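Local coordinates for pectate lyase (Pectobacterium carotovorum, PDB 4U49), which cleaves polygalacturonate by calcium-dependent beta-elimination and probably also acts on highly methylated pectins, in an endo mode, at residues A[27-32]-A[166-171]; A[284-289]-A[310-315]; A[151-156]-A[173-178]. All coordinates share one frame; numbering follows the deposited sequence.

Contact 1. Residues A[27-32]-A[166-171]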
loop_
_atom_site.group_PDB
_atom_site.type_symbol
_atom_site.label_atom_id
_atom_site.label_comp_id
_atom_site.label_asym_id
_atom_site.label_seq_id
_atom_site.Cartn_x
_atom_site.Cartn_y
_atom_site.Cartn_z
ATOM N N MET A 27 -5.310 12.279 5.814
ATOM C CA MET A 27 -3.995 12.812 5.471
ATOM C C MET A 27 -3.910 13.000 3.962
ATOM O O MET A 27 -4.682 12.394 3.219
ATOM C CB MET A 27 -2.880 11.874 5.938
ATOM C CG MET A 27 -2.968 11.459 7.388
ATOM S SD MET A 27 -1.506 10.536 7.897
ATOM C CE MET A 27 -1.386 9.324 6.585
ATOM N N LEU A 28 -2.970 13.815 3.496
ATOM C CA LEU A 28 -2.817 13.976 2.056
ATOM C C LEU A 28 -1.367 14.033 1.601
ATOM O O LEU A 28 -0.453 14.290 2.386
ATOM C CB LEU A 28 -3.561 15.229 1.573
ATOM C CG LEU A 28 -3.322 16.592 2.221
ATOM C CD1 LEU A 28 -2.044 17.246 1.700
ATOM C CD2 LEU A 28 -4.521 17.499 1.976
ATOM N N LEU A 29 -1.180 13.782 0.313
ATOM C CA LEU A 29 0.114 13.925 -0.331
ATOM C C LEU A 29 -0.077 14.655 -1.652
ATOM O O LEU A 29 -0.700 14.127 -2.573
ATOM C CB LEU A 29 0.767 12.560 -0.561
ATOM C CG LEU A 29 2.130 12.575 -1.256
ATOM C CD1 LEU A 29 3.170 13.245 -0.373
ATOM C CD2 LEU A 29 2.568 11.164 -1.639
ATOM N N LYS A 30 0.427 15.882 -1.730
ATOM C CA LYS A 30 0.410 16.623 -2.985
ATOM C C LYS A 30 1.732 16.374 -3.699
ATOM O O LYS A 30 2.776 16.889 -3.296
ATOM C CB LYS A 30 0.179 18.117 -2.739
ATOM C CG LYS A 30 -0.028 18.933 -4.008
ATOM C CD LYS A 30 -0.468 20.354 -3.691
ATOM C CE LYS A 30 -0.489 21.208 -4.950
ATOM N NZ LYS A 30 -1.026 22.572 -4.685
ATOM N N LYS A 31 1.676 15.570 -4.755
ATOM C CA LYS A 31 2.874 15.015 -5.372
ATOM C C LYS A 31 2.545 14.444 -6.745
ATOM O O LYS A 31 1.419 14.007 -6.980
ATOM C CB LYS A 31 3.469 13.927 -4.474
ATOM C CG LYS A 31 4.820 13.386 -4.909
ATOM C CD LYS A 31 5.941 14.330 -4.530
ATOM C CE LYS A 31 7.080 13.579 -3.859
ATOM N NZ LYS A 31 6.625 12.893 -2.616
ATOM N N ASP A 32 3.529 14.458 -7.644
ATOM C CA ASP A 32 3.392 13.879 -8.979
ATOM C C ASP A 32 2.197 14.451 -9.747
ATOM O O ASP A 32 1.468 13.713 -10.411
ATOM C CB ASP A 32 3.274 12.353 -8.884
ATOM C CG ASP A 32 4.448 11.720 -8.156
ATOM O OD1 ASP A 32 4.214 10.897 -7.245
ATOM O OD2 ASP A 32 5.608 12.039 -8.495
ATOM N N ASN A 166 -2.264 5.950 10.570
ATOM C CA ASN A 166 -2.088 7.394 10.441
ATOM C C ASN A 166 -0.637 7.835 10.624
ATOM O O ASN A 166 -0.309 8.563 11.558
ATOM C CB ASN A 166 -2.996 8.109 11.441
ATOM C CG ASN A 166 -4.433 7.636 11.352
ATOM O OD1 ASN A 166 -4.936 7.355 10.264
ATOM N ND2 ASN A 166 -5.103 7.542 12.495
ATOM N N LEU A 167 0.225 7.391 9.716
ATOM C CA LEU A 167 1.653 7.655 9.821
ATOM C C LEU A 167 2.244 8.091 8.490
ATOM O O LEU A 167 1.881 7.571 7.434
ATOM C CB LEU A 167 2.387 6.410 10.330
ATOM C CG LEU A 167 3.919 6.467 10.367
ATOM C CD1 LEU A 167 4.405 7.479 11.396
ATOM C CD2 LEU A 167 4.507 5.088 10.639
ATOM N N ARG A 168 3.159 9.051 8.551
ATOM C CA ARG A 168 3.920 9.455 7.383
ATOM C C ARG A 168 5.364 8.998 7.548
ATOM O O ARG A 168 5.996 9.276 8.566
ATOM C CB ARG A 168 3.845 10.971 7.190
ATOM C CG ARG A 168 4.434 11.476 5.887
ATOM C CD ARG A 168 4.172 12.970 5.719
ATOM N NE ARG A 168 2.751 13.285 5.809
ATOM C CZ ARG A 168 1.951 13.462 4.761
ATOM N NH1 ARG A 168 2.429 13.366 3.529
ATOM N NH2 ARG A 168 0.670 13.740 4.948
ATOM N N ILE A 169 5.872 8.265 6.566
ATOM C CA ILE A 169 7.275 7.874 6.573
ATOM C C ILE A 169 8.029 8.857 5.694
ATOM O O ILE A 169 7.668 9.071 4.537
ATOM C CB ILE A 169 7.470 6.432 6.089
ATOM C CG1 ILE A 169 6.764 5.471 7.048
ATOM C CG2 ILE A 169 8.954 6.086 6.012
ATOM C CD1 ILE A 169 6.878 4.020 6.658
ATOM N N SER A 170 9.060 9.474 6.261
ATOM C CA SER A 170 9.713 10.612 5.632
ATOM C C SER A 170 10.426 10.249 4.339
ATOM O O SER A 170 10.770 9.088 4.091
ATOM C CB SER A 170 10.712 11.251 6.594
ATOM O OG SER A 170 11.902 10.492 6.646
ATOM N N GLU A 171 10.652 11.270 3.523
ATOM C CA GLU A 171 11.328 11.114 2.247
ATOM C C GLU A 171 12.779 10.675 2.427
ATOM O O GLU A 171 13.291 9.864 1.656
ATOM C CB GLU A 171 11.258 12.430 1.466
ATOM C CG GLU A 171 11.807 12.372 0.061
ATOM C CD GLU A 171 11.565 13.660 -0.702
ATOM O OE1 GLU A 171 11.311 14.690 -0.048
ATOM O OE2 GLU A 171 11.613 13.644 -1.951
#
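Arg-168 has CG anti to its backbone N (chi1 -171°) and bends at chi3, which carries its guanidinium over to the backbone of Leu-28. In Met-27, chi1, with CG beside the backbone N, and the extended chi2 carry SD to Asn-166, and the bend at chi3 then turns CE to Leu-167. The contact joins two parts of the chain: strand 24-31, at the edge of the N-terminal antiparallel sheet, and strand 167-169 of the parallel beta-helix, the fold of polysaccharide lyase family 3. The axes of the two short strands come no closer than 9.2 Å, and side chains bridge the distance.

NH1 and NH2 of Arg-168 grip Leu-28 O end-on. Arg-168 NH2 donates to Leu-28 O at 2.9 Å, and Arg-168 NH1 donates to the same Leu-28 O at 3.2 Å with a more bent N-H...O angle of 136°. The oxygen lies in the guanidinium plane, and both nitrogens reach it from the same face of the carbonyl plane. NH1 also makes a salt bridge with Glu-193, which would help to fix the rotation of the group.

Two apolar groups also touch the guanidinium. Leu-29 CD1 lies at its edge, 4.0 Å from Arg-168 NH1. Met-27 CB approaches Arg-168 NH2 obliquely. Farther along the methionine, Met-27 SD rests 3.9 Å from Asn-166 C, and Met-27 CE ends 3.8 Å from Leu-167 O.

Contact 2. Residues A[284-289]-A[310-315]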
loop_
_atom_site.group_PDB
_atom_site.type_symbol
_atom_site.label_atom_id
_atom_site.label_comp_id
_atom_site.label_asym_id
_atom_site.label_seq_id
_atom_site.Cartn_x
_atom_site.Cartn_y
_atom_site.Cartn_z
ATOM N N ALA A 284 2.429 -8.660 -9.753
ATOM C CA ALA A 284 2.681 -9.812 -8.889
ATOM C C ALA A 284 3.376 -10.958 -9.614
ATOM O O ALA A 284 2.997 -11.323 -10.723
ATOM C CB ALA A 284 1.375 -10.301 -8.280
ATOM N N GLY A 285 4.398 -11.522 -8.974
ATOM C CA GLY A 285 5.076 -12.692 -9.501
ATOM C C GLY A 285 4.975 -13.844 -8.521
ATOM O O GLY A 285 5.311 -13.697 -7.345
ATOM N N VAL A 286 4.509 -14.992 -9.003
ATOM C CA VAL A 286 4.286 -16.152 -8.144
ATOM C C VAL A 286 5.056 -17.379 -8.627
ATOM O O VAL A 286 5.232 -17.583 -9.827
ATOM C CB VAL A 286 2.785 -16.504 -8.061
ATOM C CG1 VAL A 286 2.019 -15.407 -7.326
ATOM C CG2 VAL A 286 2.205 -16.718 -9.455
ATOM N N ASN A 287 5.515 -18.193 -7.681
ATOM C CA ASN A 287 6.134 -19.472 -8.010
ATOM C C ASN A 287 5.082 -20.555 -8.186
ATOM O O ASN A 287 4.454 -20.981 -7.216
ATOM C CB ASN A 287 7.128 -19.888 -6.927
ATOM C CG ASN A 287 8.330 -18.972 -6.865
ATOM O OD1 ASN A 287 8.877 -18.583 -7.898
ATOM N ND2 ASN A 287 8.743 -18.614 -5.652
ATOM N N ARG A 288 4.903 -20.995 -9.427
ATOM C CA ARG A 288 3.878 -21.980 -9.768
ATOM C C ARG A 288 4.022 -23.277 -8.977
ATOM O O ARG A 288 3.033 -23.841 -8.507
ATOM C CB ARG A 288 3.920 -22.285 -11.269
ATOM C CG ARG A 288 2.952 -23.376 -11.715
ATOM C CD ARG A 288 3.242 -23.816 -13.144
ATOM N NE ARG A 288 2.945 -22.766 -14.115
ATOM C CZ ARG A 288 3.273 -22.827 -15.402
ATOM N NH1 ARG A 288 3.916 -23.888 -15.875
ATOM N NH2 ARG A 288 2.964 -21.827 -16.217
ATOM N N ASN A 289 5.259 -23.737 -8.822
ATOM C CA ASN A 289 5.517 -25.029 -8.200
ATOM C C ASN A 289 5.434 -25.013 -6.674
ATOM O O ASN A 289 5.266 -26.061 -6.050
ATOM C CB ASN A 289 6.892 -25.555 -8.632
ATOM C CG ASN A 289 8.018 -24.571 -8.355
ATOM O OD1 ASN A 289 7.892 -23.370 -8.601
ATOM N ND2 ASN A 289 9.131 -25.082 -7.840
ATOM N N PRO A 310 2.490 -6.300 -17.018
ATOM C CA PRO A 310 1.985 -7.635 -16.690
ATOM C C PRO A 310 1.429 -7.639 -15.274
ATOM O O PRO A 310 2.020 -7.030 -14.378
ATOM C CB PRO A 310 3.225 -8.531 -16.810
ATOM C CG PRO A 310 4.384 -7.600 -16.666
ATOM C CD PRO A 310 3.938 -6.307 -17.283
ATOM N N VAL A 311 0.296 -8.301 -15.076
ATOM C CA VAL A 311 -0.351 -8.305 -13.774
ATOM C C VAL A 311 0.139 -9.472 -12.917
ATOM O O VAL A 311 0.874 -9.268 -11.951
ATOM C CB VAL A 311 -1.879 -8.357 -13.918
ATOM C CG1 VAL A 311 -2.537 -8.453 -12.559
ATOM C CG2 VAL A 311 -2.371 -7.125 -14.662
ATOM N N CYS A 312 -0.257 -10.691 -13.267
ATOM C CA CYS A 312 0.207 -11.869 -12.542
ATOM C C CYS A 312 1.097 -12.708 -13.444
ATOM O O CYS A 312 0.660 -13.186 -14.490
ATOM C CB CYS A 312 -0.968 -12.703 -12.033
ATOM S SG CYS A 312 -0.494 -14.085 -10.960
ATOM N N GLU A 313 2.351 -12.867 -13.037
ATOM C CA GLU A 313 3.308 -13.657 -13.793
ATOM C C GLU A 313 3.714 -14.896 -13.011
ATOM O O GLU A 313 3.980 -14.827 -11.811
ATOM C CB GLU A 313 4.540 -12.822 -14.140
ATOM C CG GLU A 313 4.280 -11.726 -15.167
ATOM C CD GLU A 313 5.517 -10.894 -15.445
ATOM O OE1 GLU A 313 6.035 -10.261 -14.498
ATOM O OE2 GLU A 313 5.977 -10.879 -16.607
ATOM N N GLU A 314 3.753 -16.030 -13.698
ATOM C CA GLU A 314 4.112 -17.290 -13.068
ATOM C C GLU A 314 5.569 -17.624 -13.346
ATOM O O GLU A 314 6.057 -17.425 -14.456
ATOM C CB GLU A 314 3.196 -18.413 -13.556
ATOM C CG GLU A 314 1.744 -18.234 -13.125
ATOM C CD GLU A 314 0.835 -19.355 -13.588
ATOM O OE1 GLU A 314 -0.366 -19.305 -13.248
ATOM O OE2 GLU A 314 1.311 -20.283 -14.276
ATOM N N PHE A 315 6.252 -18.122 -12.322
ATOM C CA PHE A 315 7.665 -18.482 -12.409
ATOM C C PHE A 315 7.884 -19.905 -11.911
ATOM O O PHE A 315 7.025 -20.477 -11.240
ATOM C CB PHE A 315 8.530 -17.526 -11.579
ATOM C CG PHE A 315 8.512 -16.101 -12.058
ATOM C CD1 PHE A 315 9.558 -15.597 -12.813
ATOM C CD2 PHE A 315 7.457 -15.262 -11.735
ATOM C CE1 PHE A 315 9.549 -14.285 -13.244
ATOM C CE2 PHE A 315 7.441 -13.950 -12.165
ATOM C CZ PHE A 315 8.487 -13.461 -12.924
HETATM O O HOH W 1 4.240 -9.658 -12.517
#
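Glu-314 OE2 is held by two nitrogens of Arg-288, side-on, in a salt bridge. Arg-288 NE and Glu-314 OE2 are 3.0 Å apart, and NH2 reaches the same oxygen over an equal length. The oxygen sits at the guanidinium edge, in its plane. The carboxylate is turned almost at right angles to that plane, by 83°, so NE meets OE2 from above the carboxylate while NH2 comes nearly along the C-O axis. Arg-288 has CG anti to its backbone N (chi1 176°) and bends at chi3, which brings its end to the carboxylate. Glu-314 OE1 bonds to Thr-334, so both carboxylate oxygens have partners.

The backbones pair in parallel, Ala-284 beside Cys-312 through Asn-287 beside Phe-315. Ala-284 N donates to Val-311 O, and Phe-315 N donates to Val-286 O at 2.7 Å. The ladder runs on past the strand end, where Arg-288 N reaches Phe-315 O at 2.8 Å.

On one face, Val-286 CG2 packs against Glu-314 CG and lies 4.1 Å from Cys-312 SG, which is in a disulfide with Cys-337. On the other, Phe-315 lays CE2 3.8 Å from Gly-285 CA. The ring occupies the space where a side chain at Gly-285 would stand. Water 1 bridges Ala-284 O and Glu-313 OE1, 2.7 Å from each.

In-register parallel pairing of strands from successive turns, with side chains stacked along each face, is characteristic of the parallel beta-helix of this lyase family.

Contact 3. Residues A[151-156]-A[173-178]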
loop_
_atom_site.group_PDB
_atom_site.type_symbol
_atom_site.label_atom_id
_atom_site.label_comp_id
_atom_site.label_asym_id
_atom_site.label_seq_id
_atom_site.Cartn_x
_atom_site.Cartn_y
_atom_site.Cartn_z
ATOM N N ASP A 151 22.095 -3.833 1.010
ATOM C CA ASP A 151 22.004 -4.571 2.266
ATOM C C ASP A 151 20.772 -4.164 3.074
ATOM O O ASP A 151 20.225 -3.079 2.879
ATOM C CB ASP A 151 23.272 -4.362 3.097
ATOM C CG ASP A 151 24.541 -4.461 2.263
ATOM O OD1 ASP A 151 24.666 -5.430 1.485
ATOM O OD2 ASP A 151 25.415 -3.575 2.384
ATOM N N LYS A 152 20.342 -5.044 3.975
ATOM C CA LYS A 152 19.138 -4.817 4.769
ATOM C C LYS A 152 19.264 -3.592 5.667
ATOM O O LYS A 152 20.228 -3.457 6.422
ATOM C CB LYS A 152 18.820 -6.048 5.622
ATOM C CG LYS A 152 18.582 -7.325 4.827
ATOM C CD LYS A 152 17.289 -7.251 4.030
ATOM C CE LYS A 152 17.005 -8.566 3.317
ATOM N NZ LYS A 152 17.983 -8.832 2.224
ATOM N N GLN A 153 18.280 -2.703 5.578
ATOM C CA GLN A 153 18.245 -1.504 6.403
ATOM C C GLN A 153 17.241 -1.694 7.538
ATOM O O GLN A 153 16.346 -2.535 7.440
ATOM C CB GLN A 153 17.891 -0.282 5.548
ATOM C CG GLN A 153 18.723 -0.177 4.274
ATOM C CD GLN A 153 18.587 1.167 3.581
ATOM O OE1 GLN A 153 18.520 2.213 4.228
ATOM N NE2 GLN A 153 18.548 1.143 2.254
ATOM N N PRO A 154 17.397 -0.935 8.634
ATOM C CA PRO A 154 16.453 -1.100 9.745
ATOM C C PRO A 154 15.046 -0.635 9.389
ATOM O O PRO A 154 14.889 0.339 8.662
ATOM C CB PRO A 154 17.053 -0.227 10.853
ATOM C CG PRO A 154 17.954 0.730 10.153
ATOM C CD PRO A 154 18.486 0.001 8.962
ATOM N N PRO A 155 14.027 -1.343 9.887
ATOM C CA PRO A 155 12.648 -0.884 9.696
ATOM C C PRO A 155 12.375 0.388 10.491
ATOM O O PRO A 155 12.920 0.551 11.583
ATOM C CB PRO A 155 11.808 -2.055 10.214
ATOM C CG PRO A 155 12.713 -2.797 11.137
ATOM C CD PRO A 155 14.098 -2.632 10.594
ATOM N N VAL A 156 11.558 1.283 9.944
ATOM C CA VAL A 156 11.136 2.473 10.673
ATOM C C VAL A 156 10.169 2.049 11.774
ATOM O O VAL A 156 10.125 2.646 12.848
ATOM C CB VAL A 156 10.475 3.512 9.743
ATOM C CG1 VAL A 156 10.026 4.741 10.527
ATOM C CG2 VAL A 156 11.437 3.912 8.631
ATOM N N GLY A 173 14.109 9.325 5.299
ATOM C CA GLY A 173 14.290 8.287 6.297
ATOM C C GLY A 173 13.493 7.021 6.053
ATOM O O GLY A 173 13.148 6.314 6.998
ATOM N N GLY A 174 13.224 6.722 4.785
ATOM C CA GLY A 174 12.434 5.561 4.415
ATOM C C GLY A 174 12.965 4.239 4.936
ATOM O O GLY A 174 12.182 3.352 5.281
ATOM N N SER A 175 14.290 4.114 4.987
ATOM C CA SER A 175 14.963 2.909 5.473
ATOM C C SER A 175 14.342 1.641 4.881
ATOM O O SER A 175 14.252 1.511 3.664
ATOM C CB SER A 175 14.933 2.876 7.000
ATOM O OG SER A 175 16.024 2.127 7.515
ATOM N N ASP A 176 13.902 0.710 5.722
ATOM C CA ASP A 176 13.188 -0.456 5.202
ATOM C C ASP A 176 11.732 -0.476 5.661
ATOM O O ASP A 176 11.177 -1.536 5.952
ATOM C CB ASP A 176 13.878 -1.760 5.609
ATOM C CG ASP A 176 13.447 -2.936 4.745
ATOM O OD1 ASP A 176 13.089 -2.705 3.573
ATOM O OD2 ASP A 176 13.453 -4.084 5.235
ATOM N N GLY A 177 11.123 0.704 5.727
ATOM C CA GLY A 177 9.692 0.827 5.948
ATOM C C GLY A 177 9.143 0.140 7.184
ATOM O O GLY A 177 9.710 0.238 8.270
ATOM N N ILE A 178 8.022 -0.557 7.006
ATOM C CA ILE A 178 7.319 -1.202 8.107
ATOM C C ILE A 178 7.406 -2.722 8.008
ATOM O O ILE A 178 7.106 -3.302 6.966
ATOM C CB ILE A 178 5.837 -0.782 8.141
ATOM C CG1 ILE A 178 5.722 0.735 8.301
ATOM C CG2 ILE A 178 5.103 -1.504 9.265
ATOM C CD1 ILE A 178 4.301 1.256 8.242
HETATM O O HOH W 2 15.478 -5.016 6.865
#
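Pro-154 O takes two hydrogen bonds from the facing loop. Ser-175 OG donates to Pro-154 O; the modelled separation of 2.4 Å is very short, and its exact length is doubtful. The hydroxyl is anti to the serine's backbone N (chi1 -154°), which turns it to the carbonyl. Asp-176 N donates to the same Pro-154 O at 3.1 Å, from above the carbonyl plane. A third bond lies farther along: Val-156 N to Gly-177 O, 2.7 Å and bent to 134° at the hydrogen. Here the donor lies in the plane of the carbonyl.

One water adds to the polar link. Water 2 donates to Gln-153 O and to Asp-176 OD2. Asp-176 OD2 also bonds to His-179, which ties the carboxylate to the start of the next strand. Gln-153 OE1 turns back to Ser-147 N within its own loop.

The remaining contacts are packing. Val-156 CG2, anti to its own carbonyl carbon, sits 3.4 Å from Gly-173 O and almost as near Gly-174 O. The Pro-154 ring sets CG and CD alongside Ser-175 OG. Gln-153 CB lies 3.6 Å from Ser-175 OG. Asp-176 CB comes 3.2 Å from Gln-153 O.

Both segments are loop, but for Ile-178, which opens strand 178-182. They lead into successive strands of the parallel beta-helix, 157-160 and 178-182. These two strands pair side by side in parallel, and Ile-178 packs on Ile-157 and Leu-159 of the first and on Ile-187, Val-190 and Trp-192 of strand 184-192.

Overall arrangement
Contacts 1 and 3 are neighbours, with centres about 17 Å apart, and their segments alternate along the chain. They meet through Ile-169: its CD1 lies 3.8 Å from Ile-178 CG1, and its CG2 packs on Gly-174 and Val-156. Both lie near the calcium site known for this protein, which is empty in this chain. The Leu-29 side chain of contact 1 is about 8 Å from that of Asp-194, and Gly-174 of contact 3 about 7 Å. Contact 2 is remote from the site and on the opposite side of the chain's centre from contact 1. Its centre is about 30 Å from that of contact 1 and about 26 Å from that of contact 3.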